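Local coordinates for protein Mypaa.01249.c (Mycobacterium paratuberculosis, PDB 3RD5) that is uncharacterised but probably acts as an oxidoreductase of the short-chain dehydrogenase/reductase family, built on a Rossmann fold, at residues T136-A141 and L170-F175; A192-P197 and D246-P251; G40-M45 and A61-V66. All blocks are in the same frame, centred on the assembly; numbering follows the deposited sequence. Where two conformers were deposited one is given.

All three contacts belong to one Rossmann-type sheet. Contact 1 seats helix 161-185 on the end of strand 133-137, and contact 2 pairs the next strand along, 191-195, with 248-251. These two adjoin, their centres about 9 Å apart, and share backbone bonding: Ser138 N lies 2.8 Å from Ala195 O, a probable hydrogen bond. Contact 3 sits at the far edge of the sheet, its centre about 25 Å from that of contact 1 and about 23 Å from that of contact 2. Tyr165 and Lys169, spaced as in the family's Tyr-x-x-x-Lys motif, lie beside contact 1, which places it at the probable active site.

Contact 1: T136-A141 and L170-F175; sequences TVSSMA and LANLLF
Thr136 and Asn172 meet because each turns a branch into the gap between strand end and helix: Thr136 CG2 stands anti to its backbone N, while Asn172 CG (chi1 -70°) is anti to its carbonyl carbon. The two side chains cross obliquely, with Thr136 CG2 3.7 Å from both CB and ND2 of Asn172. The other branch, OG1, bonded to Asn92 ND2, lies at the edge of the Phe175 ring, in its plane, 3.6 Å from CE2. Ser138 OG, anti to its own N (chi1 -176°), lies beside Leu173, 3.7 Å from CG.

No hydrogen bond crosses directly between 136-141 and 170-175. Val137 O and Asn172 OD1, both acceptors, lie only 3.1 Å apart, and Lys169 NZ bonds to each of them. Asn172 ND2 goes to Asn115 O, and Ser138 OG to Lys169 O. Further along, Ser139 OG closes an ST turn with Ala141 N at 2.9 Å.

Two oxygens that would otherwise probably repel are bridged by one lysine. Lys169, the lysine of the Tyr-x-x-x-Lys pattern, is thus held by two oxygens, one from each segment, consistent with a defined place for its amino group.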
ATOM      1  N   THR A 136      -0.370  -3.220  -2.701  1.00 11.13           N
ATOM      2  CA  THR A 136      -0.003  -2.728  -1.351  1.00 11.34           C
ATOM      3  C   THR A 136       1.489  -2.835  -1.167  1.00 11.26           C
ATOM      4  O   THR A 136       2.058  -3.910  -1.439  1.00 12.65           O
ATOM      5  CB  THR A 136      -0.799  -3.521  -0.294  1.00 11.70           C
ATOM      6  OG1 THR A 136      -2.210  -3.339  -0.525  1.00 12.22           O
ATOM      7  CG2 THR A 136      -0.492  -3.000   1.121  1.00 13.64           C
ATOM      8  N   VAL A 137       2.115  -1.764  -0.711  1.00 11.31           N
ATOM      9  CA  VAL A 137       3.560  -1.718  -0.544  1.00 11.23           C
ATOM     10  C   VAL A 137       3.910  -2.209   0.865  1.00 12.25           C
ATOM     11  O   VAL A 137       3.410  -1.657   1.855  1.00 13.38           O
ATOM     12  CB  VAL A 137       4.145  -0.327  -0.882  1.00 11.87           C
ATOM     13  CG1 VAL A 137       5.684  -0.395  -0.858  1.00 13.38           C
ATOM     14  CG2 VAL A 137       3.651   0.150  -2.284  1.00 13.51           C
ATOM     15  N   SER A 138       4.779  -3.224   0.951  1.00 12.06           N
ATOM     16  CA  SER A 138       5.293  -3.768   2.196  1.00 12.21           C
ATOM     17  C   SER A 138       6.802  -3.519   2.325  1.00 11.76           C
ATOM     18  O   SER A 138       7.314  -2.507   1.830  1.00 12.16           O
ATOM     19  CB  SER A 138       4.870  -5.227   2.276  1.00 12.56           C
ATOM     20  OG  SER A 138       5.254  -5.845   3.517  1.00 12.50           O
ATOM     21  N   SER A 139       7.522  -4.389   3.022  1.00 12.23           N
ATOM     22  CA  SER A 139       8.920  -4.197   3.318  1.00 12.10           C
ATOM     23  C   SER A 139       9.568  -5.502   3.727  1.00 12.84           C
ATOM     24  O   SER A 139       8.882  -6.377   4.293  1.00 12.87           O
ATOM     25  CB  SER A 139       9.037  -3.237   4.508  1.00 13.06           C
ATOM     26  OG  SER A 139      10.367  -3.126   5.017  1.00 13.61           O
ATOM     27  N   MET A 140      10.882  -5.617   3.552  1.00 13.16           N
ATOM     28  CA  MET A 140      11.670  -6.678   4.187  1.00 14.06           C
ATOM     29  C   MET A 140      11.480  -6.721   5.700  1.00 14.14           C
ATOM     30  O   MET A 140      11.672  -7.783   6.329  1.00 14.48           O
ATOM     31  CB  MET A 140      13.156  -6.505   3.862  1.00 16.54           C
ATOM     32  CG  MET A 140      13.545  -6.811   2.457  1.00 19.26           C
ATOM     33  SD  MET A 140      13.389  -8.479   1.931  1.00 20.96           S
ATOM     34  CE  MET A 140      14.733  -9.190   2.873  1.00 22.93           C
ATOM     35  N   ALA A 141      11.126  -5.600   6.305  1.00 14.05           N
ATOM     36  CA  ALA A 141      10.851  -5.557   7.730  1.00 13.11           C
ATOM     37  C   ALA A 141       9.699  -6.431   8.150  1.00 13.67           C
ATOM     38  O   ALA A 141       9.538  -6.693   9.350  1.00 13.82           O
ATOM     39  CB  ALA A 141      10.616  -4.103   8.206  1.00 14.54           C
ATOM     40  N   LEU A 170       3.952  -6.847   7.902  1.00 11.47           N
ATOM     41  CA  LEU A 170       3.377  -8.175   7.860  1.00 12.28           C
ATOM     42  C   LEU A 170       1.867  -8.099   7.597  1.00 11.48           C
ATOM     43  O   LEU A 170       1.339  -8.830   6.752  1.00 11.66           O
ATOM     44  CB  LEU A 170       3.701  -8.911   9.169  1.00 12.42           C
ATOM     45  CG  LEU A 170       3.032 -10.280   9.302  1.00 12.05           C
ATOM     46  CD1 LEU A 170       3.395 -11.290   8.178  1.00 14.44           C
ATOM     47  CD2 LEU A 170       3.324 -10.895  10.660  1.00 14.44           C
ATOM     48  N   ALA A 171       1.182  -7.185   8.277  1.00 10.84           N
ATOM     49  CA  ALA A 171      -0.239  -6.962   8.034  1.00 11.25           C
ATOM     50  C   ALA A 171      -0.543  -6.639   6.574  1.00 11.35           C
ATOM     51  O   ALA A 171      -1.498  -7.152   5.995  1.00 11.98           O
ATOM     52  CB  ALA A 171      -0.804  -5.888   8.967  1.00 11.61           C
ATOM     53  N   ASN A 172       0.335  -5.855   5.927  1.00 10.79           N
ATOM     54  CA  ASN A 172       0.147  -5.508   4.517  1.00 11.51           C
ATOM     55  C   ASN A 172       0.115  -6.754   3.632  1.00 11.02           C
ATOM     56  O   ASN A 172      -0.645  -6.830   2.654  1.00 11.87           O
ATOM     57  CB  ASN A 172       1.289  -4.626   3.992  1.00 11.41           C
ATOM     58  CG  ASN A 172       1.340  -3.204   4.540  1.00 12.31           C
ATOM     59  OD1 ASN A 172       2.456  -2.655   4.670  1.00 12.99           O
ATOM     60  ND2 ASN A 172       0.193  -2.549   4.770  1.00 12.21           N
ATOM     61  N   LEU A 173       0.944  -7.746   3.950  1.00 11.11           N
ATOM     62  CA  LEU A 173       0.984  -9.000   3.194  1.00 11.10           C
ATOM     63  C   LEU A 173      -0.213  -9.916   3.487  1.00 11.78           C
ATOM     64  O   LEU A 173      -0.807 -10.496   2.571  1.00 12.68           O
ATOM     65  CB  LEU A 173       2.328  -9.736   3.416  1.00 12.14           C
ATOM     66  CG  LEU A 173       3.490  -9.029   2.746  1.00 12.69           C
ATOM     67  CD1 LEU A 173       4.818  -9.669   3.150  1.00 14.69           C
ATOM     68  CD2 LEU A 173       3.406  -9.164   1.203  1.00 18.55           C
ATOM     69  N   LEU A 174      -0.543 -10.060   4.769  1.00 11.76           N
ATOM     70  CA  LEU A 174      -1.708 -10.857   5.158  1.00 11.83           C
ATOM     71  C   LEU A 174      -2.984 -10.251   4.582  1.00 12.34           C
ATOM     72  O   LEU A 174      -3.922 -10.976   4.209  1.00 13.15           O
ATOM     73  CB  LEU A 174      -1.762 -10.945   6.671  1.00 12.32           C
ATOM     74  CG  LEU A 174      -0.667 -11.769   7.347  1.00 12.37           C
ATOM     75  CD1 LEU A 174      -0.703 -11.529   8.863  1.00 14.60           C
ATOM     76  CD2 LEU A 174      -0.792 -13.274   7.036  1.00 14.09           C
ATOM     77  N   PHE A 175      -3.040  -8.924   4.532  1.00 11.50           N
ATOM     78  CA  PHE A 175      -4.140  -8.171   3.872  1.00 11.85           C
ATOM     79  C   PHE A 175      -4.267  -8.588   2.418  1.00 12.11           C
ATOM     80  O   PHE A 175      -5.353  -8.903   1.902  1.00 12.97           O
ATOM     81  CB  PHE A 175      -3.867  -6.675   3.983  1.00 11.56           C
ATOM     82  CG  PHE A 175      -4.788  -5.834   3.170  1.00 11.88           C
ATOM     83  CD1 PHE A 175      -6.104  -5.669   3.486  1.00 12.55           C
ATOM     84  CD2 PHE A 175      -4.269  -5.148   2.096  1.00 13.83           C
ATOM     85  CE1 PHE A 175      -6.927  -4.853   2.714  1.00 13.32           C
ATOM     86  CE2 PHE A 175      -5.064  -4.299   1.360  1.00 14.94           C
ATOM     87  CZ  PHE A 175      -6.409  -4.183   1.662  1.00 15.24           C
TER

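Contact 2: A192-P197 and D246-P251; sequences ALAAHP and DSFVGP
Ala194 takes part in two of the four backbone hydrogen bonds that join 192-197 to 246-251 as parallel strands. Its N donates to Ser247 O at 2.9 Å, and its O accepts from Val249 N. That second donor is tilted 33° out of the carbonyl plane, and Phe248 CA-H touches the same oxygen, with CA 3.3 Å from Ala194 O. One step on, Val249 O takes His196 N at 3.0 Å and also meets Ala195 CA-H. At the start of the pairing Ala192 O receives Asp246 N at 2.8 Å, while Ala192 N is bonded to Gln180 OE1 and Ser247 OG to Pro244 O.

The imidazole of His196 is the polar group that reaches across. Its CG lies between the backbone N and carbonyl carbon (chi1 78°), and the ring reaches toward Gly250 and Pro251, with NE2 4.0 Å from Gly250 CA. A water in the ring plane binds NE2 at 2.7 Å and donates to Pro251 O. CD2 of the same ring packs 3.5 Å from Phe248 CZ, the two rings obliquely inclined, and CE1 touches Pro251 CD.

The Asp246 carboxylate is met by Arg264 in a salt bridge through OD1 and by Ser177 OG through OD2. Ala194 and Phe248 face Leu173 of helix 161-185, whereas Ala195 and Val249 face helix 226-240, so the pair is sandwiched between helices. Strand 133-137 is bonded along the far edge of 191-195, and strand 259-261 runs antiparallel beside 248-251.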
ATOM      1  N   ALA A 192      -5.300  -8.623  -6.118  1.00 12.87           N
ATOM      2  CA  ALA A 192      -4.546  -7.988  -5.033  1.00 12.48           C
ATOM      3  C   ALA A 192      -3.110  -8.444  -5.094  1.00 12.68           C
ATOM      4  O   ALA A 192      -2.827  -9.637  -5.064  1.00 13.50           O
ATOM      5  CB  ALA A 192      -5.181  -8.362  -3.655  1.00 14.00           C
ATOM      6  N   LEU A 193      -2.190  -7.481  -5.175  1.00 12.58           N
ATOM      7  CA  LEU A 193      -0.752  -7.731  -5.324  1.00 12.47           C
ATOM      8  C   LEU A 193      -0.013  -6.924  -4.304  1.00 12.24           C
ATOM      9  O   LEU A 193      -0.535  -5.970  -3.724  1.00 12.40           O
ATOM     10  CB  LEU A 193      -0.283  -7.307  -6.741  1.00 13.10           C
ATOM     11  CG  LEU A 193      -1.093  -7.854  -7.912  1.00 14.77           C
ATOM     12  CD1 LEU A 193      -0.649  -7.231  -9.260  1.00 18.08           C
ATOM     13  CD2 LEU A 193      -0.956  -9.360  -7.981  1.00 16.53           C
ATOM     14  N   ALA A 194       1.241  -7.276  -4.064  1.00 12.04           N
ATOM     15  CA  ALA A 194       2.098  -6.509  -3.171  1.00 12.44           C
ATOM     16  C   ALA A 194       3.459  -6.290  -3.803  1.00 11.45           C
ATOM     17  O   ALA A 194       3.855  -6.994  -4.727  1.00 12.41           O
ATOM     18  CB  ALA A 194       2.234  -7.234  -1.783  1.00 13.00           C
ATOM     19  N   ALA A 195       4.172  -5.278  -3.301  1.00 11.20           N
ATOM     20  CA  ALA A 195       5.532  -4.940  -3.725  1.00 11.95           C
ATOM     21  C   ALA A 195       6.286  -4.428  -2.533  1.00 11.17           C
ATOM     22  O   ALA A 195       5.694  -3.978  -1.546  1.00 11.56           O
ATOM     23  CB  ALA A 195       5.499  -3.846  -4.845  1.00 12.02           C
ATOM     24  N   HIS A 196       7.620  -4.449  -2.593  1.00 11.11           N
ATOM     25  CA  HIS A 196       8.416  -3.758  -1.595  1.00 11.86           C
ATOM     26  C   HIS A 196       9.649  -3.143  -2.237  1.00 12.12           C
ATOM     27  O   HIS A 196      10.147  -3.677  -3.231  1.00 12.57           O
ATOM     28  CB  HIS A 196       8.786  -4.694  -0.415  1.00 11.88           C
ATOM     29  CG  HIS A 196       9.903  -5.634  -0.699  1.00 11.59           C
ATOM     30  ND1 HIS A 196      11.220  -5.316  -0.417  1.00 12.46           N
ATOM     31  CD2 HIS A 196       9.908  -6.866  -1.260  1.00 12.74           C
ATOM     32  CE1 HIS A 196      11.980  -6.329  -0.789  1.00 12.70           C
ATOM     33  NE2 HIS A 196      11.224  -7.285  -1.319  1.00 13.14           N
ATOM     34  N   PRO A 197      10.175  -2.059  -1.625  1.00 11.98           N
ATOM     35  CA  PRO A 197      11.158  -1.231  -2.346  1.00 12.52           C
ATOM     36  C   PRO A 197      12.591  -1.650  -2.122  1.00 14.15           C
ATOM     37  O   PRO A 197      13.495  -0.969  -2.651  1.00 15.92           O
ATOM     38  CB  PRO A 197      10.915   0.164  -1.762  1.00 12.81           C
ATOM     39  CG  PRO A 197      10.431  -0.122  -0.379  1.00 13.35           C
ATOM     40  CD  PRO A 197       9.505  -1.285  -0.554  1.00 12.07           C
ATOM     41  N   ASP A 246      -2.171 -12.323  -5.593  1.00 15.01           N
ATOM     42  CA  ASP A 246      -1.290 -12.556  -4.434  1.00 14.88           C
ATOM     43  C   ASP A 246       0.173 -12.739  -4.780  1.00 15.72           C
ATOM     44  O   ASP A 246       0.921 -13.351  -4.017  1.00 19.37           O
ATOM     45  CB  ASP A 246      -1.803 -13.706  -3.514  1.00 16.07           C
ATOM     46  CG  ASP A 246      -1.196 -13.673  -2.112  1.00 17.86           C
ATOM     47  OD1 ASP A 246      -0.727 -12.662  -1.673  1.00 20.13           O
ATOM     48  OD2 ASP A 246      -1.193 -14.770  -1.496  1.00 25.50           O
ATOM     49  N   SER A 247       0.630 -12.155  -5.877  1.00 15.63           N
ATOM     50  CA  SER A 247       2.057 -12.070  -6.137  1.00 14.99           C
ATOM     51  C   SER A 247       2.656 -10.962  -5.297  1.00 14.79           C
ATOM     52  O   SER A 247       2.000  -9.945  -5.062  1.00 15.32           O
ATOM     53  CB  SER A 247       2.335 -11.743  -7.592  1.00 15.40           C
ATOM     54  OG  SER A 247       1.932 -12.770  -8.471  1.00 17.30           O
ATOM     55  N   PHE A 248       3.896 -11.131  -4.877  1.00 14.04           N
ATOM     56  CA  PHE A 248       4.681 -10.142  -4.138  1.00 13.41           C
ATOM     57  C   PHE A 248       5.954  -9.879  -4.964  1.00 14.09           C
ATOM     58  O   PHE A 248       6.653 -10.860  -5.284  1.00 15.52           O
ATOM     59  CB  PHE A 248       5.084 -10.759  -2.797  1.00 13.52           C
ATOM     60  CG  PHE A 248       5.806  -9.849  -1.826  1.00 12.83           C
ATOM     61  CD1 PHE A 248       5.641  -8.483  -1.810  1.00 12.91           C
ATOM     62  CD2 PHE A 248       6.645 -10.421  -0.872  1.00 12.53           C
ATOM     63  CE1 PHE A 248       6.249  -7.662  -0.821  1.00 12.79           C
ATOM     64  CE2 PHE A 248       7.239  -9.626   0.108  1.00 13.79           C
ATOM     65  CZ  PHE A 248       7.059  -8.262   0.131  1.00 12.48           C
ATOM     66  N   VAL A 249       6.192  -8.617  -5.345  1.00 13.84           N
ATOM     67  CA  VAL A 249       7.245  -8.207  -6.278  1.00 14.00           C
ATOM     68  C   VAL A 249       8.306  -7.432  -5.501  1.00 13.13           C
ATOM     69  O   VAL A 249       8.007  -6.561  -4.673  1.00 13.65           O
ATOM     70  CB  VAL A 249       6.638  -7.249  -7.383  1.00 14.82           C
ATOM     71  CG1 VAL A 249       7.745  -6.585  -8.270  1.00 19.85           C
ATOM     72  CG2 VAL A 249       5.636  -8.109  -8.252  1.00 19.43           C
ATOM     73  N   GLY A 250       9.578  -7.685  -5.808  1.00 13.01           N
ATOM     74  CA  GLY A 250      10.656  -6.901  -5.237  1.00 12.82           C
ATOM     75  C   GLY A 250      11.994  -7.310  -5.815  1.00 13.23           C
ATOM     76  O   GLY A 250      12.063  -8.073  -6.754  1.00 13.61           O
ATOM     77  N   PRO A 251      13.083  -6.794  -5.217  1.00 12.53           N
ATOM     78  CA  PRO A 251      14.418  -7.112  -5.739  1.00 13.59           C
ATOM     79  C   PRO A 251      14.778  -8.558  -5.408  1.00 13.90           C
ATOM     80  O   PRO A 251      14.455  -9.089  -4.339  1.00 14.50           O
ATOM     81  CB  PRO A 251      15.315  -6.134  -4.990  1.00 14.07           C
ATOM     82  CG  PRO A 251      14.408  -5.045  -4.496  1.00 14.10           C
ATOM     83  CD  PRO A 251      13.138  -5.762  -4.169  1.00 13.27           C
TER
HETATM   84  O   HOH W   1      12.688  -9.431  -2.174  1.00 18.58           O

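Contact 3: G40-M45 and A61-V66; sequences GATVIM and AGQVEV
Val43 O takes Glu65 N at 2.8 Å, and the CA-H of Val64 makes a weaker contact close by on the same side, CA at 3.5 Å. The N-H of Glu65 is nearly straight to the oxygen (169°), although it sits 22° off the carbonyl plane. Glu65 offers its own O to Met45 N, again at 2.8 Å and in line with the carbonyl, while Ile44 CA-H brushes the same oxygen. Val43 N completes the set by donating to Gln63 O at 2.9 Å. Val43 thus bonds to the residues either side of Val64, and Glu65 to those either side of Ile44, the pattern of parallel strands.

Ahead of these bonds a water links the two segments, donating to Ala41 O and accepting from Gln63 N, 2.9 Å away. On one face of the sheet the Ile44 and Glu65 side chains run alongside each other in the same direction; the glutamate chain is extended, bringing OE1 to 4.1 Å from Ile44 CG1. Its carboxylate has a stronger partner, a salt bridge from OE2 to Arg67. The other face is apolar, with Val43 CB 4.2 Å from Val64 CG2, and Met45 and Val66 beyond.

These are two strands of a beta-alpha-beta crossover through helix 50-57, with 63-68 an edge strand of the sheet within this chain. The face of Val43, Met45, Val64 and Val66 lies against helix 27-38, which ends in a Schellman motif at Gly40, and against helix 50-57, which touches Val64 and Val66; strand 18-22 pairs with the other edge of 42-47.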
ATOM      1  N   GLY A  40       0.743   8.337 -19.455  1.00 16.27           N
ATOM      2  CA  GLY A  40      -0.616   8.723 -19.794  1.00 16.24           C
ATOM      3  C   GLY A  40      -1.675   8.480 -18.749  1.00 15.59           C
ATOM      4  O   GLY A  40      -2.862   8.732 -19.014  1.00 17.06           O
ATOM      5  N   ALA A  41      -1.289   8.031 -17.559  1.00 15.34           N
ATOM      6  CA  ALA A  41      -2.283   7.793 -16.500  1.00 15.06           C
ATOM      7  C   ALA A  41      -2.864   9.087 -15.961  1.00 14.92           C
ATOM      8  O   ALA A  41      -2.171  10.105 -15.854  1.00 15.94           O
ATOM      9  CB  ALA A  41      -1.682   7.043 -15.308  1.00 14.80           C
ATOM     10  N   THR A  42      -4.130   9.036 -15.553  1.00 15.35           N
ATOM     11  CA  THR A  42      -4.716  10.067 -14.700  1.00 15.77           C
ATOM     12  C   THR A  42      -4.425   9.622 -13.271  1.00 14.56           C
ATOM     13  O   THR A  42      -5.013   8.661 -12.790  1.00 15.47           O
ATOM     14  CB  THR A  42      -6.221  10.209 -14.934  1.00 17.08           C
ATOM     15  OG1 THR A  42      -6.450  10.658 -16.294  1.00 20.59           O
ATOM     16  CG2 THR A  42      -6.822  11.217 -13.973  1.00 21.21           C
ATOM     17  N   VAL A  43      -3.507  10.316 -12.602  1.00 15.36           N
ATOM     18  CA  VAL A  43      -3.066   9.942 -11.250  1.00 14.40           C
ATOM     19  C   VAL A  43      -3.731  10.837 -10.219  1.00 14.17           C
ATOM     20  O   VAL A  43      -3.780  12.065 -10.405  1.00 15.86           O
ATOM     21  CB  VAL A  43      -1.540  10.036 -11.088  1.00 14.51           C
ATOM     22  CG1 VAL A  43      -1.118   9.655  -9.663  1.00 16.72           C
ATOM     23  CG2 VAL A  43      -0.811   9.152 -12.115  1.00 16.41           C
ATOM     24  N   ILE A  44      -4.306  10.232  -9.193  1.00 14.13           N
ATOM     25  CA  ILE A  44      -4.863  10.946  -8.041  1.00 15.33           C
ATOM     26  C   ILE A  44      -3.959  10.633  -6.851  1.00 14.84           C
ATOM     27  O   ILE A  44      -3.938   9.483  -6.374  1.00 15.04           O
ATOM     28  CB  ILE A  44      -6.301  10.513  -7.762  1.00 15.60           C
ATOM     29  CG1 ILE A  44      -7.198  10.826  -8.962  1.00 18.29           C
ATOM     30  CG2 ILE A  44      -6.835  11.187  -6.488  1.00 18.08           C
ATOM     31  CD1 ILE A  44      -8.563  10.130  -8.904  1.00 20.55           C
ATOM     32  N   MET A  45      -3.166  11.624  -6.430  1.00 15.40           N
ATOM     33  CA  MET A  45      -2.286  11.486  -5.285  0.50 16.55           C
ATOM     34  C   MET A  45      -3.041  11.942  -4.062  1.00 16.29           C
ATOM     35  O   MET A  45      -3.490  13.090  -3.988  1.00 19.01           O
ATOM     36  CB  MET A  45      -1.035  12.344  -5.450  0.50 18.95           C
ATOM     37  CG  MET A  45      -0.164  12.425  -4.233  0.50 21.02           C
ATOM     38  SD  MET A  45       0.605  10.863  -3.934  0.50 25.22           S
ATOM     39  CE  MET A  45       0.867  10.549  -5.722  0.50 13.27           C
ATOM     40  N   ALA A  61       5.205  16.134 -15.562  1.00 17.99           N
ATOM     41  CA  ALA A  61       4.593  15.845 -16.857  1.00 16.71           C
ATOM     42  C   ALA A  61       3.414  14.876 -16.731  1.00 16.33           C
ATOM     43  O   ALA A  61       3.429  13.942 -15.883  1.00 17.00           O
ATOM     44  CB  ALA A  61       5.630  15.311 -17.851  1.00 18.90           C
ATOM     45  N   GLY A  62       2.391  15.065 -17.552  1.00 16.17           N
ATOM     46  CA  GLY A  62       1.185  14.268 -17.440  1.00 15.47           C
ATOM     47  C   GLY A  62       0.248  14.824 -16.356  1.00 15.98           C
ATOM     48  O   GLY A  62       0.394  15.974 -15.932  1.00 15.85           O
ATOM     49  N   GLN A  63      -0.700  13.996 -15.942  1.00 15.92           N
ATOM     50  CA  GLN A  63      -1.821  14.407 -15.074  1.00 16.45           C
ATOM     51  C   GLN A  63      -1.704  13.828 -13.663  1.00 15.81           C
ATOM     52  O   GLN A  63      -2.059  12.668 -13.429  1.00 17.12           O
ATOM     53  CB  GLN A  63      -3.130  14.012 -15.726  1.00 16.43           C
ATOM     54  CG  GLN A  63      -3.372  14.794 -16.987  1.00 17.98           C
ATOM     55  CD  GLN A  63      -4.694  14.466 -17.639  1.00 19.21           C
ATOM     56  OE1 GLN A  63      -4.739  13.722 -18.608  1.00 18.68           O
ATOM     57  NE2 GLN A  63      -5.798  15.013 -17.090  1.00 18.86           N
ATOM     58  N   VAL A  64      -1.130  14.602 -12.722  1.00 16.68           N
ATOM     59  CA  VAL A  64      -1.099  14.199 -11.303  1.00 17.09           C
ATOM     60  C   VAL A  64      -1.910  15.225 -10.521  1.00 17.25           C
ATOM     61  O   VAL A  64      -1.487  16.385 -10.383  1.00 18.18           O
ATOM     62  CB  VAL A  64       0.328  14.117 -10.738  1.00 15.87           C
ATOM     63  CG1 VAL A  64       0.290  13.626  -9.296  1.00 18.13           C
ATOM     64  CG2 VAL A  64       1.211  13.193 -11.580  1.00 18.52           C
ATOM     65  N   GLU A  65      -3.089  14.803 -10.053  1.00 16.67           N
ATOM     66  CA  GLU A  65      -3.987  15.604  -9.224  1.00 17.33           C
ATOM     67  C   GLU A  65      -3.729  15.310  -7.764  1.00 18.41           C
ATOM     68  O   GLU A  65      -3.496  14.181  -7.428  1.00 19.12           O
ATOM     69  CB  GLU A  65      -5.473  15.311  -9.536  1.00 17.58           C
ATOM     70  CG  GLU A  65      -6.454  16.151  -8.698  1.00 22.45           C
ATOM     71  CD  GLU A  65      -7.908  15.720  -8.777  1.00 24.51           C
ATOM     72  OE1 GLU A  65      -8.248  14.780  -9.535  1.00 25.29           O
ATOM     73  OE2 GLU A  65      -8.719  16.370  -8.061  1.00 25.16           O
ATOM     74  N   VAL A  66      -3.782  16.323  -6.914  1.00 18.39           N
ATOM     75  CA  VAL A  66      -3.617  16.146  -5.468  1.00 18.71           C
ATOM     76  C   VAL A  66      -4.957  16.335  -4.746  1.00 18.31           C
ATOM     77  O   VAL A  66      -5.668  17.339  -4.960  1.00 19.80           O
ATOM     78  CB  VAL A  66      -2.594  17.145  -4.964  1.00 19.82           C
ATOM     79  CG1 VAL A  66      -2.502  17.139  -3.449  1.00 21.17           C
ATOM     80  CG2 VAL A  66      -1.232  16.807  -5.564  1.00 22.36           C
TER
HETATM   81  O   HOH W   2      -0.767  11.561 -17.588  1.00 15.14           O